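Local atomic coordinates of ADP-ribosyltransferase (Staphylococcus aureus, PDB entry 1OJQ), a protein that transfers the ADP-ribose group of NAD+ to a target protein, probably a small Rho-type GTPase as other C3 exoenzymes do. Residues T3-D8 and S80-R85; Q140-A145 and G177-L182. All blocks are in the same frame, centred on the assembly; numbering follows the deposited sequence.

Contact 1 (T3-D8 and S80-R85); sequences TKNFTD and SVYVYR
Thr3 meets Ser80 hydroxyl to hydroxyl, OG1 lying 2.8 Å from Ser80 OG in a hydrogen bond. With OG1 beside its own N, its methyl CG2 reaches the ring of Tyr82 obliquely, 3.7 Å from CD1. Ser80 OG also has a weak hydrogen bond to Leu158 O.

At Lys4 the backbones join. Its N donates almost straight to Ser80 O (2.8 Å, 168° at the hydrogen), approaching from above the carbonyl plane rather than along a lone pair. Its own O then receives Tyr82 N at 3.0 Å, nearly along the C=O axis. Lys4 thus bonds through both its N and its O to the residues flanking Val81, forming a single beta bridge with Val81 between segments that run in the same general direction, 40° apart. Strand 81-87 ends its mixed sheet, and the bridge lays the N-terminal peptide alongside this edge; Val81 meanwhile bonds to Leu158 of the neighbouring strand 152-158, and further along the strand lies Arg85, an NAD+-binding residue. The lysine chain bends away from the bridge, touching Asp79 and Trp15.

Asn5 carries CG anti to its backbone N (chi1 -172°), and its amide extends across to the tyrosines. ND2 donates to Tyr84 OH over a short 2.6 Å, with the hydroxyl close to the amide plane and the nitrogen at the ring's edge. The same ND2 lies 3.3 Å from Tyr82 CB, the amide standing nearly upright to the Tyr82 ring.

By Phe6 the backbones have parted enough for a water to span them: Phe6 N donates to it at 2.8 Å, and it donates in turn to Tyr82 O. The ring drops beside Val81, whose CG2 lies 4.1 Å from Phe6 CE2 at the ring's edge, and also meets Trp15. Asp8 then N-caps helix 9-23 through Glu11 N.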
ATOM      1  N   THR A   3     -17.625   5.581  -2.711  1.00 10.11           N
ATOM      2  CA  THR A   3     -16.370   4.895  -2.412  1.00  7.26           C
ATOM      3  C   THR A   3     -16.656   3.731  -1.496  1.00  8.24           C
ATOM      4  O   THR A   3     -17.472   3.873  -0.571  1.00 13.75           O
ATOM      5  CB  THR A   3     -15.407   5.904  -1.762  1.00 10.98           C
ATOM      6  OG1 THR A   3     -15.158   6.904  -2.776  1.00 12.10           O
ATOM      7  CG2 THR A   3     -14.077   5.312  -1.323  1.00  8.05           C
ATOM      8  N   LYS A   4     -16.022   2.591  -1.725  1.00  7.93           N
ATOM      9  CA  LYS A   4     -16.189   1.437  -0.842  1.00  9.20           C
ATOM     10  C   LYS A   4     -15.184   1.494   0.298  1.00  8.79           C
ATOM     11  O   LYS A   4     -14.060   1.980   0.127  1.00  8.21           O
ATOM     12  CB  LYS A   4     -15.967   0.128  -1.606  1.00  7.96           C
ATOM     13  CG  LYS A   4     -16.776  -0.010  -2.883  1.00 23.54           C
ATOM     14  CD  LYS A   4     -18.170  -0.526  -2.633  1.00 23.26           C
ATOM     15  CE  LYS A   4     -18.271  -1.981  -2.235  1.00 25.17           C
ATOM     16  NZ  LYS A   4     -19.544  -2.311  -1.529  1.00 21.25           N
ATOM     17  N   ASN A   5     -15.572   0.982   1.456  1.00  9.79           N
ATOM     18  CA  ASN A   5     -14.649   0.865   2.576  1.00  5.13           C
ATOM     19  C   ASN A   5     -15.021  -0.397   3.346  1.00  7.90           C
ATOM     20  O   ASN A   5     -16.156  -0.423   3.821  1.00 10.00           O
ATOM     21  CB  ASN A   5     -14.723   2.094   3.468  1.00 11.46           C
ATOM     22  CG  ASN A   5     -13.634   2.066   4.529  1.00 12.74           C
ATOM     23  OD1 ASN A   5     -13.968   1.966   5.712  1.00 29.91           O
ATOM     24  ND2 ASN A   5     -12.369   2.114   4.159  1.00 10.05           N
ATOM     25  N   PHE A   6     -14.133  -1.377   3.443  1.00  8.72           N
ATOM     26  CA  PHE A   6     -14.460  -2.680   4.001  1.00  9.00           C
ATOM     27  C   PHE A   6     -13.987  -2.870   5.433  1.00 11.44           C
ATOM     28  O   PHE A   6     -12.815  -2.608   5.730  1.00 13.15           O
ATOM     29  CB  PHE A   6     -13.836  -3.808   3.146  1.00  6.18           C
ATOM     30  CG  PHE A   6     -14.486  -3.855   1.766  1.00  8.70           C
ATOM     31  CD1 PHE A   6     -15.703  -4.497   1.576  1.00  6.90           C
ATOM     32  CD2 PHE A   6     -13.871  -3.247   0.686  1.00 10.34           C
ATOM     33  CE1 PHE A   6     -16.284  -4.523   0.318  1.00  9.45           C
ATOM     34  CE2 PHE A   6     -14.449  -3.274  -0.577  1.00  9.40           C
ATOM     35  CZ  PHE A   6     -15.657  -3.914  -0.761  1.00 12.62           C
ATOM     36  N   THR A   7     -14.897  -3.366   6.269  1.00  9.19           N
ATOM     37  CA  THR A   7     -14.507  -3.839   7.592  1.00  8.33           C
ATOM     38  C   THR A   7     -14.836  -5.325   7.777  1.00 10.27           C
ATOM     39  O   THR A   7     -14.332  -5.973   8.700  1.00 14.88           O
ATOM     40  CB  THR A   7     -15.183  -3.052   8.730  1.00 15.24           C
ATOM     41  OG1 THR A   7     -16.613  -3.136   8.600  1.00 16.07           O
ATOM     42  CG2 THR A   7     -14.798  -1.586   8.645  1.00 13.56           C
ATOM     43  N   ASP A   8     -15.675  -5.843   6.910  1.00  8.67           N
ATOM     44  CA  ASP A   8     -16.134  -7.236   6.974  1.00 10.07           C
ATOM     45  C   ASP A   8     -15.336  -8.106   6.003  1.00 10.55           C
ATOM     46  O   ASP A   8     -15.417  -7.828   4.792  1.00 10.29           O
ATOM     47  CB  ASP A   8     -17.610  -7.308   6.610  1.00 15.44           C
ATOM     48  CG  ASP A   8     -18.126  -8.738   6.664  0.50 17.06           C
ATOM     49  OD1 ASP A   8     -18.553  -9.153   7.764  0.50 16.67           O
ATOM     50  OD2 ASP A   8     -18.093  -9.414   5.616  0.50  9.98           O
ATOM     51  N   SER A  80     -14.548   3.168  -6.747  1.00  7.82           N
ATOM     52  CA  SER A  80     -13.577   3.886  -5.914  1.00 10.50           C
ATOM     53  C   SER A  80     -13.496   3.128  -4.596  1.00 10.25           C
ATOM     54  O   SER A  80     -14.533   2.655  -4.104  1.00  8.88           O
ATOM     55  CB  SER A  80     -14.033   5.326  -5.748  1.00 13.67           C
ATOM     56  OG  SER A  80     -13.380   5.982  -4.680  1.00 24.43           O
ATOM     57  N   VAL A  81     -12.317   2.954  -4.000  1.00  5.30           N
ATOM     58  CA  VAL A  81     -12.263   2.149  -2.772  1.00  5.51           C
ATOM     59  C   VAL A  81     -11.100   2.583  -1.887  1.00  9.35           C
ATOM     60  O   VAL A  81     -10.098   3.036  -2.454  1.00  9.64           O
ATOM     61  CB  VAL A  81     -12.098   0.646  -3.115  1.00 11.24           C
ATOM     62  CG1 VAL A  81     -10.864   0.413  -3.984  1.00  6.91           C
ATOM     63  CG2 VAL A  81     -12.024  -0.229  -1.871  1.00  8.43           C
ATOM     64  N   TYR A  82     -11.218   2.455  -0.561  1.00  5.75           N
ATOM     65  CA  TYR A  82     -10.039   2.663   0.280  1.00  4.60           C
ATOM     66  C   TYR A  82      -9.262   1.364   0.492  1.00  7.12           C
ATOM     67  O   TYR A  82      -9.851   0.317   0.744  1.00  9.05           O
ATOM     68  CB  TYR A  82     -10.395   3.181   1.681  1.00 10.43           C
ATOM     69  CG  TYR A  82     -10.645   4.679   1.699  1.00 10.34           C
ATOM     70  CD1 TYR A  82     -11.936   5.179   1.716  1.00  5.01           C
ATOM     71  CD2 TYR A  82      -9.566   5.559   1.693  1.00 11.21           C
ATOM     72  CE1 TYR A  82     -12.145   6.549   1.729  1.00  9.82           C
ATOM     73  CE2 TYR A  82      -9.762   6.929   1.706  1.00  5.20           C
ATOM     74  CZ  TYR A  82     -11.061   7.396   1.725  1.00  7.93           C
ATOM     75  OH  TYR A  82     -11.266   8.757   1.738  1.00  9.77           O
ATOM     76  N   VAL A  83      -7.942   1.452   0.416  1.00  6.96           N
ATOM     77  CA  VAL A  83      -7.104   0.327   0.853  1.00  6.23           C
ATOM     78  C   VAL A  83      -6.148   0.877   1.915  1.00  7.51           C
ATOM     79  O   VAL A  83      -5.979   2.105   1.995  1.00  8.59           O
ATOM     80  CB  VAL A  83      -6.320  -0.322  -0.289  1.00  5.40           C
ATOM     81  CG1 VAL A  83      -7.326  -0.977  -1.239  1.00  8.70           C
ATOM     82  CG2 VAL A  83      -5.441   0.647  -1.059  1.00  7.86           C
ATOM     83  N   TYR A  84      -5.536  -0.024   2.674  1.00  6.31           N
ATOM     84  CA  TYR A  84      -4.731   0.359   3.816  1.00  7.87           C
ATOM     85  C   TYR A  84      -3.346  -0.260   3.794  1.00 14.04           C
ATOM     86  O   TYR A  84      -3.130  -1.346   3.256  1.00  8.39           O
ATOM     87  CB  TYR A  84      -5.457  -0.103   5.088  1.00  9.52           C
ATOM     88  CG  TYR A  84      -6.796   0.595   5.232  1.00 12.18           C
ATOM     89  CD1 TYR A  84      -7.960   0.116   4.643  1.00 11.65           C
ATOM     90  CD2 TYR A  84      -6.872   1.759   5.984  1.00 15.17           C
ATOM     91  CE1 TYR A  84      -9.165   0.792   4.807  1.00  9.89           C
ATOM     92  CE2 TYR A  84      -8.060   2.437   6.149  1.00  9.20           C
ATOM     93  CZ  TYR A  84      -9.205   1.940   5.559  1.00 15.63           C
ATOM     94  OH  TYR A  84     -10.370   2.649   5.731  1.00 11.51           O
ATOM     95  N   ARG A  85      -2.407   0.450   4.412  1.00 11.44           N
ATOM     96  CA  ARG A  85      -1.051  -0.090   4.545  1.00  9.23           C
ATOM     97  C   ARG A  85      -0.569   0.227   5.951  1.00  7.13           C
ATOM     98  O   ARG A  85      -0.515   1.419   6.306  1.00  8.71           O
ATOM     99  CB  ARG A  85      -0.129   0.523   3.506  1.00 11.90           C
ATOM    100  CG  ARG A  85       1.193  -0.223   3.380  1.00 20.05           C
TER
HETATM  101  O   HOH W   1     -11.558  -0.963   2.335  1.00  9.57           O

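Contact 2 (Q140-A145 and G177-L182); sequences QLVSGA and GQQEVL
Gln179 is the hub of this contact. Its backbone takes left-handed helical angles, and its O, just ahead of strand 180-183, accepts Leu141 N at 2.9 Å, in the carbonyl plane and close to straight (164°). The Gln140 CA adds a CH···O contact to the same oxygen. The Gln179 side chain bends at chi2 and runs beside Val142, CG lying 4.1 Å from Val142 CG2, before OE1 bonds to Thr13 OG1. Gln140 pairs with Glu180 as an antiparallel non-hydrogen-bonded pair, so both NAD+-binding side chains leave the same sheet face. Gln140 CG sits in the crowded position between N and carbonyl carbon, and Gln140 CB lies 3.0 Å from Gln178 O. Ala145 ends a type II turn begun at Val142; its CB lies 3.5 Å from Gly177 O, and its O receives the Gln178 CA-H at 3.4 Å. Gln178 and Glu180 match the Q-x-E motif of C3-type ADP-ribosyltransferases. Leu141 CG meets Val181 CG2 at 3.9 Å, and the same leucine touches Ala12 and Trp15 of helix 9-23, Val83 of strand 81-87 and Tyr166 of strand 165-166.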
ATOM      1  N   GLN A 140      -4.078  -3.385   1.720  1.00  5.53           N
ATOM      2  CA  GLN A 140      -5.133  -4.343   2.042  1.00  7.20           C
ATOM      3  C   GLN A 140      -6.494  -3.658   2.114  1.00  6.32           C
ATOM      4  O   GLN A 140      -6.645  -2.484   2.475  1.00  7.36           O
ATOM      5  CB  GLN A 140      -4.831  -5.117   3.324  1.00 16.69           C
ATOM      6  CG  GLN A 140      -4.588  -4.377   4.602  1.00 13.95           C
ATOM      7  CD  GLN A 140      -4.071  -5.224   5.754  1.00 16.06           C
ATOM      8  OE1 GLN A 140      -4.154  -6.457   5.782  1.00 11.91           O
ATOM      9  NE2 GLN A 140      -3.528  -4.556   6.768  1.00  4.35           N
ATOM     10  N   LEU A 141      -7.521  -4.445   1.773  1.00  4.91           N
ATOM     11  CA  LEU A 141      -8.884  -3.904   1.840  1.00  8.08           C
ATOM     12  C   LEU A 141      -9.403  -3.753   3.259  1.00  7.59           C
ATOM     13  O   LEU A 141     -10.212  -2.870   3.548  1.00 11.35           O
ATOM     14  CB  LEU A 141      -9.891  -4.809   1.112  1.00 12.01           C
ATOM     15  CG  LEU A 141     -10.001  -4.703  -0.401  1.00 14.72           C
ATOM     16  CD1 LEU A 141     -10.962  -5.787  -0.907  1.00 17.65           C
ATOM     17  CD2 LEU A 141     -10.436  -3.313  -0.857  1.00  8.04           C
ATOM     18  N   VAL A 142      -8.976  -4.632   4.157  1.00  9.09           N
ATOM     19  CA  VAL A 142      -9.372  -4.585   5.571  1.00  6.14           C
ATOM     20  C   VAL A 142      -8.140  -4.289   6.419  1.00  8.18           C
ATOM     21  O   VAL A 142      -7.182  -5.066   6.460  1.00  8.48           O
ATOM     22  CB  VAL A 142     -10.030  -5.888   6.035  1.00  7.50           C
ATOM     23  CG1 VAL A 142     -10.456  -5.820   7.497  1.00 10.42           C
ATOM     24  CG2 VAL A 142     -11.239  -6.199   5.150  1.00 10.87           C
ATOM     25  N   SER A 143      -8.161  -3.130   7.078  1.00  8.95           N
ATOM     26  CA  SER A 143      -6.956  -2.696   7.775  1.00  9.12           C
ATOM     27  C   SER A 143      -6.586  -3.704   8.857  1.00  9.81           C
ATOM     28  O   SER A 143      -7.456  -4.028   9.673  1.00 10.54           O
ATOM     29  CB  SER A 143      -7.169  -1.314   8.403  1.00 13.97           C
ATOM     30  OG  SER A 143      -5.984  -0.936   9.095  1.00 13.90           O
ATOM     31  N   GLY A 144      -5.361  -4.197   8.883  1.00 10.52           N
ATOM     32  CA  GLY A 144      -4.861  -5.117   9.888  1.00 14.88           C
ATOM     33  C   GLY A 144      -5.274  -6.561   9.743  1.00 11.69           C
ATOM     34  O   GLY A 144      -5.069  -7.423  10.611  1.00 10.91           O
ATOM     35  N   ALA A 145      -5.887  -6.907   8.615  1.00  8.21           N
ATOM     36  CA  ALA A 145      -6.285  -8.293   8.397  1.00  9.45           C
ATOM     37  C   ALA A 145      -5.061  -9.204   8.423  1.00  8.98           C
ATOM     38  O   ALA A 145      -4.143  -9.032   7.624  1.00 12.45           O
ATOM     39  CB  ALA A 145      -7.020  -8.426   7.070  1.00  9.52           C
ATOM     40  N   GLY A 177      -5.163 -14.243   3.706  1.00 10.15           N
ATOM     41  CA  GLY A 177      -5.929 -13.671   4.788  1.00  9.02           C
ATOM     42  C   GLY A 177      -5.665 -12.202   5.009  1.00  9.96           C
ATOM     43  O   GLY A 177      -6.373 -11.586   5.800  1.00  7.70           O
ATOM     44  N   GLN A 178      -4.683 -11.640   4.303  1.00 10.18           N
ATOM     45  CA  GLN A 178      -4.381 -10.225   4.434  1.00  7.02           C
ATOM     46  C   GLN A 178      -5.288  -9.334   3.589  1.00 11.29           C
ATOM     47  O   GLN A 178      -5.131  -8.109   3.670  1.00  8.07           O
ATOM     48  CB  GLN A 178      -2.915  -9.948   4.039  1.00  8.69           C
ATOM     49  CG  GLN A 178      -1.894 -10.636   4.936  1.00  7.91           C
ATOM     50  CD  GLN A 178      -0.488 -10.300   4.461  1.00 16.68           C
ATOM     51  OE1 GLN A 178      -0.348  -9.808   3.331  1.00 18.03           O
ATOM     52  NE2 GLN A 178       0.505 -10.548   5.299  1.00 10.47           N
ATOM     53  N   GLN A 179      -6.188  -9.928   2.799  1.00  6.21           N
ATOM     54  CA  GLN A 179      -7.042  -9.122   1.923  1.00  8.87           C
ATOM     55  C   GLN A 179      -6.198  -8.212   1.040  1.00  5.23           C
ATOM     56  O   GLN A 179      -6.541  -7.051   0.829  1.00  7.88           O
ATOM     57  CB  GLN A 179      -8.030  -8.313   2.781  1.00  6.93           C
ATOM     58  CG  GLN A 179      -9.052  -9.216   3.470  1.00  5.57           C
ATOM     59  CD  GLN A 179     -10.021  -9.885   2.512  1.00 10.01           C
ATOM     60  OE1 GLN A 179     -10.671 -10.864   2.926  1.00 12.75           O
ATOM     61  NE2 GLN A 179     -10.190  -9.429   1.290  1.00  3.17           N
ATOM     62  N   GLU A 180      -5.086  -8.729   0.528  1.00  5.99           N
ATOM     63  CA  GLU A 180      -4.122  -7.881  -0.158  1.00  4.23           C
ATOM     64  C   GLU A 180      -4.580  -7.411  -1.527  1.00  4.16           C
ATOM     65  O   GLU A 180      -5.093  -8.136  -2.361  1.00  6.90           O
ATOM     66  CB  GLU A 180      -2.759  -8.602  -0.294  1.00  5.11           C
ATOM     67  CG  GLU A 180      -1.719  -7.644  -0.922  1.00  4.80           C
ATOM     68  CD  GLU A 180      -0.293  -8.135  -0.814  1.00 13.30           C
ATOM     69  OE1 GLU A 180      -0.030  -9.157  -0.138  1.00 12.14           O
ATOM     70  OE2 GLU A 180       0.597  -7.479  -1.421  1.00 14.48           O
ATOM     71  N   VAL A 181      -4.350  -6.116  -1.756  1.00  5.98           N
ATOM     72  CA  VAL A 181      -4.492  -5.501  -3.077  1.00  6.62           C
ATOM     73  C   VAL A 181      -3.108  -5.038  -3.515  1.00  7.41           C
ATOM     74  O   VAL A 181      -2.463  -4.317  -2.733  1.00  7.38           O
ATOM     75  CB  VAL A 181      -5.481  -4.324  -3.052  1.00  4.11           C
ATOM     76  CG1 VAL A 181      -5.444  -3.514  -4.331  1.00  6.63           C
ATOM     77  CG2 VAL A 181      -6.873  -4.896  -2.773  1.00  7.88           C
ATOM     78  N   LEU A 182      -2.640  -5.443  -4.677  1.00  6.22           N
ATOM     79  CA  LEU A 182      -1.317  -5.046  -5.168  1.00  5.26           C
ATOM     80  C   LEU A 182      -1.459  -3.901  -6.156  1.00  4.94           C
ATOM     81  O   LEU A 182      -2.199  -4.060  -7.127  1.00  7.50           O
ATOM     82  CB  LEU A 182      -0.658  -6.283  -5.784  1.00  7.24           C
ATOM     83  CG  LEU A 182       0.837  -6.177  -6.078  1.00 18.59           C
ATOM     84  CD1 LEU A 182       1.617  -5.904  -4.798  1.00 14.47           C
ATOM     85  CD2 LEU A 182       1.301  -7.439  -6.794  1.00  8.77           C
TER

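How the contacts relate
Contact 1 comes first along the chain, closing a loop of 71 residues that is mostly helix (9-23, 27-38, 41-49 and 59-73) and contains no strand. Contact 2 opens only later and closes a shorter loop of 31 residues, carrying strands 152-158 and 165-166 but no helix, so the two are in series and neither nest nor cross. In space they meet. Tyr84 N probably donates to Gln140 O (2.7 Å), joining the edge strand 81-87 to the end of strand 137-140, and Val81 packs on Leu141. Together they tie the N-terminal peptide, the mixed sheet and the three-stranded sheet around the NAD+-binding residues Arg85, Gln140 and Glu180.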